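Local coordinates for protein Lys-gingipain W83 (Porphyromonas gingivalis, PDB 6I9A) that cleaves proteins after lysine as a secreted cysteine endopeptidase of a periodontal pathogen, may act as a virulence factor, and is bound here to a peptide-like inhibitor, at residues A[58-63]-A[103-108]; A[155-160]-A[167-172]; A[381-386]-A[426-431]; A[396-401]-A[438-443]. All blocks are in the same frame, centred on the assembly; numbering follows the deposited sequence.

Contact 1 of 4, residues A[58-63]-A[103-108]; sequences SIKAFI and LYYSAV
The backbone O of Y104 takes a hydrogen bond from NE2 of H64 and is packed by the aliphatic part of K60, whose CD lies 3.3 Å from Y104 O. K60 gets there with CG anti to its backbone N (chi1 -179°). Its chain then bends at chi3 (62°), and the ammonium group makes a salt bridge to E92, so what meets Y104 is the middle of the lysine while the charge is paired elsewhere. The other side-chain contacts gather round the ring of Y105. K60 CA sits in the plane of that ring, at its edge, 3.9 Å from Y105 CD1. I59 and I63, one turn apart, approach the ring obliquely: CG2 of I59 is 3.8 Å from CE1 of Y105, and CD1 of I63 is 4.0 Å from CD1 of Y105. The other branch of I63 turns to the backbone, its CG2 3.3 Å from Y105 O. This is the catalytic, caspase-like alpha/beta part of the protease: helix 56-72 lies on the parallel four-stranded sheet, where I59 and I63 also touch V19, and Y105 reaches L80 and L82. At its far end the Y105 hydroxyl takes a hydrogen bond from the backbone N of G91. The short helical turn carrying both tyrosines is closed by L103 O, which receives A107 N at 2.9 Å and the hydroxyl of S106 at 2.8 Å. Just beyond, V108 N bonds to OE2 of E115, a ligand of a calcium ion.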
# COMPACT_ATOMS: atom_id res chain seq x y z
N SER A 58 -20.48 15.56 1.99
CA SER A 58 -20.00 16.38 0.88
C SER A 58 -18.73 15.76 0.29
O SER A 58 -18.57 15.74 -0.92
CB SER A 58 -19.77 17.82 1.36
OG SER A 58 -18.64 17.96 2.22
N ILE A 59 -17.83 15.29 1.16
CA ILE A 59 -16.57 14.73 0.67
C ILE A 59 -16.85 13.47 -0.15
O ILE A 59 -16.27 13.29 -1.23
CB ILE A 59 -15.62 14.45 1.88
CG1 ILE A 59 -15.15 15.78 2.50
CG2 ILE A 59 -14.43 13.54 1.43
CD1 ILE A 59 -14.57 15.60 3.88
N LYS A 60 -17.75 12.61 0.35
CA LYS A 60 -18.10 11.40 -0.39
C LYS A 60 -18.74 11.76 -1.75
O LYS A 60 -18.40 11.17 -2.80
CB LYS A 60 -19.03 10.53 0.47
CG LYS A 60 -19.44 9.22 -0.20
CD LYS A 60 -20.10 8.24 0.86
CE LYS A 60 -21.34 8.73 1.49
NZ LYS A 60 -21.92 7.60 2.28
N ALA A 61 -19.70 12.74 -1.76
CA ALA A 61 -20.34 13.07 -3.02
C ALA A 61 -19.31 13.61 -4.02
O ALA A 61 -19.39 13.29 -5.21
CB ALA A 61 -21.45 14.09 -2.79
N PHE A 62 -18.35 14.42 -3.54
CA PHE A 62 -17.28 14.96 -4.37
C PHE A 62 -16.46 13.84 -5.00
O PHE A 62 -16.19 13.83 -6.20
CB PHE A 62 -16.41 15.89 -3.52
CG PHE A 62 -15.19 16.40 -4.28
CD1 PHE A 62 -15.32 17.39 -5.24
CD2 PHE A 62 -13.94 15.79 -4.13
CE1 PHE A 62 -14.20 17.86 -5.94
CE2 PHE A 62 -12.84 16.21 -4.87
CZ PHE A 62 -12.98 17.25 -5.76
N ILE A 63 -16.05 12.88 -4.16
CA ILE A 63 -15.20 11.80 -4.65
C ILE A 63 -15.94 10.94 -5.67
O ILE A 63 -15.40 10.55 -6.71
CB ILE A 63 -14.71 10.96 -3.47
CG1 ILE A 63 -13.70 11.80 -2.61
CG2 ILE A 63 -14.09 9.64 -3.96
CD1 ILE A 63 -13.44 11.13 -1.24
N LEU A 103 -14.41 2.75 3.49
CA LEU A 103 -14.87 2.02 2.30
C LEU A 103 -15.81 2.85 1.44
O LEU A 103 -15.73 2.75 0.19
CB LEU A 103 -15.61 0.74 2.74
CG LEU A 103 -16.17 -0.10 1.57
CD1 LEU A 103 -15.09 -0.60 0.63
CD2 LEU A 103 -16.99 -1.26 2.09
N TYR A 104 -16.72 3.59 2.08
CA TYR A 104 -17.78 4.23 1.27
C TYR A 104 -17.31 5.49 0.54
O TYR A 104 -18.02 5.95 -0.35
CB TYR A 104 -19.01 4.45 2.14
CG TYR A 104 -19.54 3.08 2.53
CD1 TYR A 104 -19.41 2.61 3.84
CD2 TYR A 104 -20.05 2.22 1.56
CE1 TYR A 104 -19.81 1.32 4.19
CE2 TYR A 104 -20.44 0.93 1.89
CZ TYR A 104 -20.33 0.48 3.21
OH TYR A 104 -20.66 -0.82 3.52
N TYR A 105 -16.10 5.96 0.80
CA TYR A 105 -15.51 6.95 -0.11
C TYR A 105 -15.12 6.29 -1.43
O TYR A 105 -15.25 6.91 -2.49
CB TYR A 105 -14.25 7.59 0.50
CG TYR A 105 -14.54 8.43 1.74
CD1 TYR A 105 -15.49 9.45 1.71
CD2 TYR A 105 -13.85 8.20 2.93
CE1 TYR A 105 -15.76 10.22 2.85
CE2 TYR A 105 -14.11 8.95 4.08
CZ TYR A 105 -15.06 9.97 4.03
OH TYR A 105 -15.35 10.70 5.16
N SER A 106 -14.65 5.04 -1.37
CA SER A 106 -14.11 4.26 -2.51
C SER A 106 -15.18 3.46 -3.25
O SER A 106 -14.99 3.17 -4.43
CB SER A 106 -13.01 3.30 -2.02
OG SER A 106 -13.45 2.14 -1.32
N ALA A 107 -16.26 3.10 -2.59
CA ALA A 107 -17.30 2.24 -3.14
C ALA A 107 -18.32 3.15 -3.76
O ALA A 107 -19.15 3.73 -3.06
CB ALA A 107 -17.89 1.36 -2.03
N VAL A 108 -18.25 3.28 -5.08
CA VAL A 108 -19.05 4.30 -5.77
C VAL A 108 -20.37 3.73 -6.30
O VAL A 108 -21.44 4.33 -6.11
CB VAL A 108 -18.25 4.96 -6.90
CG1 VAL A 108 -19.06 6.03 -7.61
CG2 VAL A 108 -16.94 5.55 -6.38

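Contact 2 of 4, residues A[155-160]-A[167-172]; sequences LIAGAD and VGQPTI
A157 meets G168 where the packing is tightest. The methyl CB of A157 is 3.4 Å from G168 C, and with no side chain on G168 the two CA atoms come within 4.7 Å. Next to this point I172 packs against the strand with both branches. Its CG1 lies 4.0 Å from A157 CB, while the other branch, CG2, touches L155 CB at 3.7 Å. A chi2 of -54° carries I172 CD1 to the strand backbone at I156. Strand 155-157 and the helix segment run nearly antiparallel, 158° apart, as the first strand and the helix of a beta-alpha-beta unit that continues into strand 188-192. L155 and A157 face the helix; the side chain of I156 leaves the other side of the sheet toward Y201 and P225. The looser side begins at Q169, partly exposed, whose CG is 4.3 Å from A157 CB and whose amide NE2 turns to N164 instead. Farther along, A159 and D160 separate from the helix segment and are partly exposed. The D160 carboxylate is bonded at both oxygens: OD1 caps the backbone N of W163 at the start of the helix, and OD2 hydrogen-bonds to NE2 of H216, the inferred proton donor of the active site. Where the helix kinks at P170, V167 O receives T171 N and, from the opposite face of its plane, T171 OG1 at 2.8 Å.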
# COMPACT_ATOMS: atom_id res chain seq x y z
N LEU A 155 8.12 -12.30 10.89
CA LEU A 155 6.82 -13.00 10.79
C LEU A 155 6.49 -13.61 12.14
O LEU A 155 7.32 -14.35 12.71
CB LEU A 155 6.94 -14.10 9.74
CG LEU A 155 7.36 -13.65 8.33
CD1 LEU A 155 7.57 -14.86 7.41
CD2 LEU A 155 6.29 -12.70 7.70
N ILE A 156 5.31 -13.29 12.68
CA ILE A 156 4.96 -13.77 14.02
C ILE A 156 3.57 -14.37 14.01
O ILE A 156 2.57 -13.67 13.65
CB ILE A 156 4.98 -12.56 15.03
CG1 ILE A 156 6.42 -11.98 15.12
CG2 ILE A 156 4.48 -13.02 16.42
CD1 ILE A 156 6.44 -10.65 15.83
N ALA A 157 3.47 -15.64 14.46
CA ALA A 157 2.21 -16.27 14.80
C ALA A 157 2.07 -16.08 16.30
O ALA A 157 2.74 -16.80 17.09
CB ALA A 157 2.20 -17.75 14.42
N GLY A 158 1.33 -15.07 16.74
CA GLY A 158 1.24 -14.74 18.15
C GLY A 158 0.42 -15.72 18.96
O GLY A 158 -0.07 -16.74 18.47
N ALA A 159 0.24 -15.37 20.22
CA ALA A 159 -0.34 -16.29 21.20
C ALA A 159 -1.84 -16.43 21.09
O ALA A 159 -2.57 -15.45 20.97
CB ALA A 159 -0.00 -15.81 22.61
N ASP A 160 -2.30 -17.69 21.15
CA ASP A 160 -3.71 -18.06 21.32
C ASP A 160 -3.71 -19.52 21.62
O ASP A 160 -3.22 -20.31 20.81
CB ASP A 160 -4.58 -17.71 20.09
CG ASP A 160 -6.03 -17.98 20.43
OD1 ASP A 160 -6.40 -19.16 20.54
OD2 ASP A 160 -6.81 -17.01 20.55
N VAL A 167 -4.14 -22.15 13.13
CA VAL A 167 -4.14 -21.18 12.02
C VAL A 167 -2.88 -20.31 12.01
O VAL A 167 -2.36 -20.07 10.94
CB VAL A 167 -5.39 -20.28 12.14
CG1 VAL A 167 -5.26 -19.00 11.32
CG2 VAL A 167 -6.64 -21.05 11.69
N GLY A 168 -2.43 -19.81 13.16
CA GLY A 168 -1.30 -18.87 13.13
C GLY A 168 -0.06 -19.49 12.53
O GLY A 168 0.58 -18.94 11.60
N GLN A 169 0.32 -20.68 13.06
CA GLN A 169 1.53 -21.32 12.53
C GLN A 169 1.39 -21.75 11.06
O GLN A 169 2.26 -21.45 10.25
CB GLN A 169 1.95 -22.48 13.40
CG GLN A 169 2.42 -22.06 14.80
CD GLN A 169 3.09 -23.20 15.50
OE1 GLN A 169 3.91 -23.91 14.89
NE2 GLN A 169 2.76 -23.36 16.76
N PRO A 170 0.26 -22.37 10.66
CA PRO A 170 0.12 -22.70 9.23
C PRO A 170 0.22 -21.47 8.33
O PRO A 170 0.77 -21.54 7.24
CB PRO A 170 -1.26 -23.41 9.14
CG PRO A 170 -1.44 -24.00 10.54
CD PRO A 170 -0.79 -23.03 11.48
N THR A 171 -0.33 -20.31 8.79
CA THR A 171 -0.25 -19.08 7.98
C THR A 171 1.21 -18.69 7.74
O THR A 171 1.64 -18.51 6.58
CB THR A 171 -0.94 -17.93 8.71
OG1 THR A 171 -2.35 -18.20 8.85
CG2 THR A 171 -0.78 -16.61 7.93
N ILE A 172 1.99 -18.56 8.83
CA ILE A 172 3.37 -18.08 8.68
C ILE A 172 4.21 -19.13 7.96
O ILE A 172 5.05 -18.78 7.12
CB ILE A 172 3.92 -17.74 10.09
CG1 ILE A 172 3.13 -16.60 10.75
CG2 ILE A 172 5.44 -17.43 10.03
CD1 ILE A 172 2.99 -15.34 9.98

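Contact 3 of 4, residues A[381-386]-A[426-431]; sequences ASLPQN and KQITEN
The side chain of Q385 reaches across I428 to N431, in a pairing of two loops at one end of the C-terminal Ig-like domain; one loop joins strands 377-378 and 389-394, the other strands 419-424 and 432-439. Starting at the base, Q385 CB rests 3.3 Å from I428 O. CG, anti to the carbonyl carbon (chi1 -63°), comes to 4.1 Å from I428 CG2, and the two side chains cross at about a right angle. The extended chain then brings OE1 over the carbonyl carbon of T429, 3.0 Å from T429 C; T429 O, just as near, is a second acceptor and gives it no bond. At the tip NE2 gives a weak hydrogen bond to N431 OD1, 2.8 Å long but bent to 118° at the hydrogen, with the two amide planes 87° apart. The backbone supplies the straighter link: N386 N donates to I428 O at 2.8 Å, almost in line with the carbonyl bond. The apolar part is L383 and I428, which bring their CD1 atoms to 3.8 Å, and V452 and Y390 extend that buried patch. On the exposed margin N386 OD1 and Q427 OE1, both acceptors, are joined by one water that donates to each, at 2.8 Å from N386 OD1 and 2.7 Å from Q427 OE1.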
# COMPACT_ATOMS: atom_id res chain seq x y z
N ALA A 381 19.55 11.36 -26.43
CA ALA A 381 20.45 12.49 -26.15
C ALA A 381 19.68 13.80 -26.01
O ALA A 381 20.12 14.70 -25.30
CB ALA A 381 21.47 12.62 -27.27
N SER A 382 18.51 13.90 -26.68
CA SER A 382 17.73 15.11 -26.56
C SER A 382 16.25 14.79 -26.64
O SER A 382 15.86 13.68 -26.99
CB SER A 382 18.13 16.10 -27.66
OG SER A 382 17.59 15.67 -28.89
N LEU A 383 15.45 15.79 -26.35
CA LEU A 383 14.00 15.74 -26.43
C LEU A 383 13.60 16.89 -27.34
O LEU A 383 13.38 18.00 -26.83
CB LEU A 383 13.34 15.85 -25.05
CG LEU A 383 13.57 14.71 -24.06
CD1 LEU A 383 13.04 15.12 -22.69
CD2 LEU A 383 12.99 13.38 -24.55
N PRO A 384 13.45 16.66 -28.67
CA PRO A 384 13.04 17.77 -29.56
C PRO A 384 11.72 18.38 -29.09
O PRO A 384 10.80 17.67 -28.67
CB PRO A 384 12.89 17.09 -30.92
CG PRO A 384 13.86 15.98 -30.89
CD PRO A 384 13.74 15.44 -29.45
N GLN A 385 11.60 19.69 -29.19
CA GLN A 385 10.39 20.36 -28.74
C GLN A 385 9.21 20.11 -29.63
O GLN A 385 9.41 19.66 -30.77
CB GLN A 385 10.61 21.89 -28.63
CG GLN A 385 11.68 22.21 -27.58
CD GLN A 385 11.87 23.67 -27.30
OE1 GLN A 385 10.93 24.43 -27.20
NE2 GLN A 385 13.11 24.07 -27.11
N ASN A 386 7.98 20.23 -29.07
CA ASN A 386 6.72 20.15 -29.81
C ASN A 386 6.49 18.79 -30.44
O ASN A 386 5.98 18.67 -31.56
CB ASN A 386 6.67 21.26 -30.92
CG ASN A 386 6.90 22.62 -30.30
OD1 ASN A 386 6.13 23.10 -29.49
ND2 ASN A 386 8.00 23.24 -30.67
N LYS A 426 1.33 17.01 -22.09
CA LYS A 426 1.82 18.38 -22.13
C LYS A 426 3.07 18.34 -22.97
O LYS A 426 4.04 17.68 -22.60
CB LYS A 426 2.08 18.93 -20.73
CG LYS A 426 2.57 20.39 -20.76
CD LYS A 426 2.84 20.90 -19.31
CE LYS A 426 3.47 22.28 -19.29
NZ LYS A 426 2.63 23.30 -19.95
N GLN A 427 3.08 19.03 -24.13
CA GLN A 427 4.27 18.98 -24.95
C GLN A 427 5.35 19.90 -24.39
O GLN A 427 5.08 20.81 -23.61
CB GLN A 427 3.97 19.31 -26.43
CG GLN A 427 3.03 18.28 -27.07
CD GLN A 427 2.91 18.48 -28.55
OE1 GLN A 427 3.56 19.37 -29.14
NE2 GLN A 427 2.12 17.64 -29.16
N ILE A 428 6.62 19.58 -24.75
CA ILE A 428 7.75 20.42 -24.34
C ILE A 428 7.86 21.58 -25.32
O ILE A 428 8.07 21.38 -26.52
CB ILE A 428 9.04 19.57 -24.30
CG1 ILE A 428 8.91 18.52 -23.18
CG2 ILE A 428 10.29 20.44 -24.10
CD1 ILE A 428 10.12 17.56 -23.06
N THR A 429 7.68 22.78 -24.80
CA THR A 429 7.72 23.99 -25.66
C THR A 429 8.73 24.99 -25.17
O THR A 429 8.83 26.10 -25.75
CB THR A 429 6.35 24.67 -25.66
OG1 THR A 429 6.14 25.18 -24.34
CG2 THR A 429 5.24 23.74 -26.07
N GLU A 430 9.41 24.69 -24.05
CA GLU A 430 10.35 25.61 -23.41
C GLU A 430 11.65 24.91 -23.07
O GLU A 430 11.66 23.70 -22.75
CB GLU A 430 9.74 26.15 -22.09
CG GLU A 430 8.37 26.80 -22.14
CD GLU A 430 8.27 27.99 -23.07
OE1 GLU A 430 9.21 28.82 -23.10
OE2 GLU A 430 7.24 28.10 -23.78
N ASN A 431 12.75 25.68 -23.07
CA ASN A 431 14.03 25.12 -22.68
C ASN A 431 14.06 24.85 -21.17
O ASN A 431 13.30 25.44 -20.42
CB ASN A 431 15.16 26.10 -23.07
CG ASN A 431 15.30 26.28 -24.56
OD1 ASN A 431 14.86 25.45 -25.37
ND2 ASN A 431 15.93 27.38 -24.95
O HOH W 1 3.55 22.10 -28.97

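Contact 4 of 4, residues A[396-401]-A[438-443]; sequences AGSYVA and ITRSNY
Y399 and T439 form a hydrogen-bonded antiparallel pair between strands 399-404 and 432-439 in the Ig-like domain. The backbone bonds come first: Y399 N donates to T439 O at 2.8 Å, nearly straight at 174°, and T439 N returns a bond of 2.9 Å to Y399 O. The same Y399 O is also met by I438 CA at 3.3 Å, a CH-O contact with 150° at the hydrogen. One water lies between T439 OG1, at 2.8 Å, and Y399 O. Apolar contact belongs to the neighbouring, non-hydrogen-bonded pair of V400 and I438, whose side chains lie side by side and point the same way, CG2 of V400 at 4.1 Å from CG1 of I438. I438 CG2 also reaches back to S398 CB at 3.7 Å. V400 continues into the interior of the domain against I392, A420 and V422. The Y399 ring leaves by the other face, and its hydroxyl hydrogen-bonds to G39 O and V14 N, tying this sheet to the catalytic part of the chain. The last group is contacts over the two faces of the R440 guanidinium. R440 CG stands anti to its backbone N (chi1 -174°) and the chain stays extended to NE; NH1 bonds to the hydroxyl of S395. A396 O sits over the centre of one face, 3.1 Å from R440 CZ, where the angles to the N-H groups are too poor for a hydrogen bond. A type II turn from R440 to Y443 brings the tyrosine back to the opposite face, where Y443 CE1 lies 3.4 Å above the guanidinium plane, toward its rim.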
# COMPACT_ATOMS: atom_id res chain seq x y z
N ALA A 396 11.24 -4.33 -20.16
CA ALA A 396 9.82 -4.55 -20.40
C ALA A 396 9.01 -4.38 -19.11
O ALA A 396 9.29 -5.00 -18.10
CB ALA A 396 9.60 -5.93 -20.98
N GLY A 397 7.96 -3.57 -19.20
CA GLY A 397 7.08 -3.33 -18.06
C GLY A 397 7.42 -2.10 -17.27
O GLY A 397 6.64 -1.69 -16.42
N SER A 398 8.62 -1.51 -17.49
CA SER A 398 8.97 -0.30 -16.76
C SER A 398 8.08 0.86 -17.15
O SER A 398 7.62 0.96 -18.31
CB SER A 398 10.41 0.10 -17.08
OG SER A 398 11.34 -0.89 -16.64
N TYR A 399 7.83 1.75 -16.20
CA TYR A 399 6.99 2.94 -16.38
C TYR A 399 7.90 4.15 -16.41
O TYR A 399 8.66 4.40 -15.47
CB TYR A 399 5.99 2.98 -15.24
CG TYR A 399 4.93 4.05 -15.34
CD1 TYR A 399 4.11 4.18 -16.47
CD2 TYR A 399 4.62 4.85 -14.23
CE1 TYR A 399 3.05 5.09 -16.50
CE2 TYR A 399 3.58 5.76 -14.26
CZ TYR A 399 2.78 5.86 -15.38
OH TYR A 399 1.72 6.73 -15.37
N VAL A 400 7.78 4.90 -17.53
CA VAL A 400 8.64 6.07 -17.77
C VAL A 400 7.82 7.34 -17.67
O VAL A 400 6.76 7.43 -18.29
CB VAL A 400 9.29 5.93 -19.16
CG1 VAL A 400 10.25 7.09 -19.42
CG2 VAL A 400 10.02 4.58 -19.33
N ALA A 401 8.36 8.34 -16.99
CA ALA A 401 7.65 9.61 -16.80
C ALA A 401 8.59 10.74 -17.08
O ALA A 401 9.71 10.78 -16.56
CB ALA A 401 7.12 9.73 -15.36
N ILE A 438 12.17 6.39 -14.18
CA ILE A 438 11.78 5.05 -14.63
C ILE A 438 11.62 4.16 -13.43
O ILE A 438 12.57 4.05 -12.63
CB ILE A 438 12.80 4.46 -15.63
CG1 ILE A 438 13.13 5.47 -16.77
CG2 ILE A 438 12.29 3.10 -16.18
CD1 ILE A 438 14.27 4.94 -17.74
N THR A 439 10.45 3.56 -13.29
CA THR A 439 10.19 2.67 -12.14
C THR A 439 9.65 1.35 -12.64
O THR A 439 9.11 1.23 -13.75
CB THR A 439 9.17 3.32 -11.17
OG1 THR A 439 7.94 3.61 -11.85
CG2 THR A 439 9.68 4.61 -10.51
N ARG A 440 9.82 0.33 -11.82
CA ARG A 440 9.28 -0.98 -12.10
C ARG A 440 9.20 -1.73 -10.80
O ARG A 440 10.08 -1.58 -9.95
CB ARG A 440 10.17 -1.74 -13.12
CG ARG A 440 9.57 -3.07 -13.57
CD ARG A 440 10.43 -3.74 -14.63
NE ARG A 440 9.91 -5.09 -14.85
CZ ARG A 440 10.57 -6.04 -15.51
NH1 ARG A 440 11.75 -5.78 -16.07
NH2 ARG A 440 10.05 -7.26 -15.61
N SER A 441 8.18 -2.58 -10.63
CA SER A 441 8.04 -3.35 -9.38
C SER A 441 9.31 -4.17 -9.11
O SER A 441 9.78 -4.91 -9.99
CB SER A 441 6.85 -4.30 -9.52
OG SER A 441 6.83 -5.23 -8.43
N ASN A 442 9.83 -4.06 -7.90
CA ASN A 442 11.01 -4.79 -7.44
C ASN A 442 12.28 -4.38 -8.21
O ASN A 442 13.23 -5.17 -8.26
CB ASN A 442 10.83 -6.30 -7.40
CG ASN A 442 11.74 -6.90 -6.37
OD1 ASN A 442 12.08 -6.24 -5.37
ND2 ASN A 442 12.12 -8.14 -6.57
N TYR A 443 12.29 -3.15 -8.76
CA TYR A 443 13.50 -2.56 -9.33
C TYR A 443 13.79 -1.26 -8.64
O TYR A 443 12.89 -0.50 -8.26
CB TYR A 443 13.35 -2.27 -10.84
CG TYR A 443 13.51 -3.49 -11.71
CD1 TYR A 443 12.54 -4.49 -11.75
CD2 TYR A 443 14.66 -3.67 -12.49
CE1 TYR A 443 12.71 -5.64 -12.53
CE2 TYR A 443 14.85 -4.82 -13.25
CZ TYR A 443 13.85 -5.78 -13.30
OH TYR A 443 14.05 -6.92 -14.04
O HOH W 2 8.18 6.03 -13.14

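Contacts 1 and 2 come first along the chain and lie in the catalytic region, but on different sheets: contact 1 at the parallel four-stranded sheet, contact 2 on the six-stranded mixed one, with centres about 36 Å apart. Contact 2 is the one close to the inhibitor and the active site. Contacts 3 and 4 follow in the Ig-like domain. Their segments alternate along the chain, and strand 432-439 runs from contact 3 to contact 4, about 22 Å away between centres. Contact 4 faces the catalytic region; contact 3 is at the far end, about 55 Å from contact 2 between centres. Together they sample a two-part chain: a protease region of two sheets with an Ig-like domain set beside it.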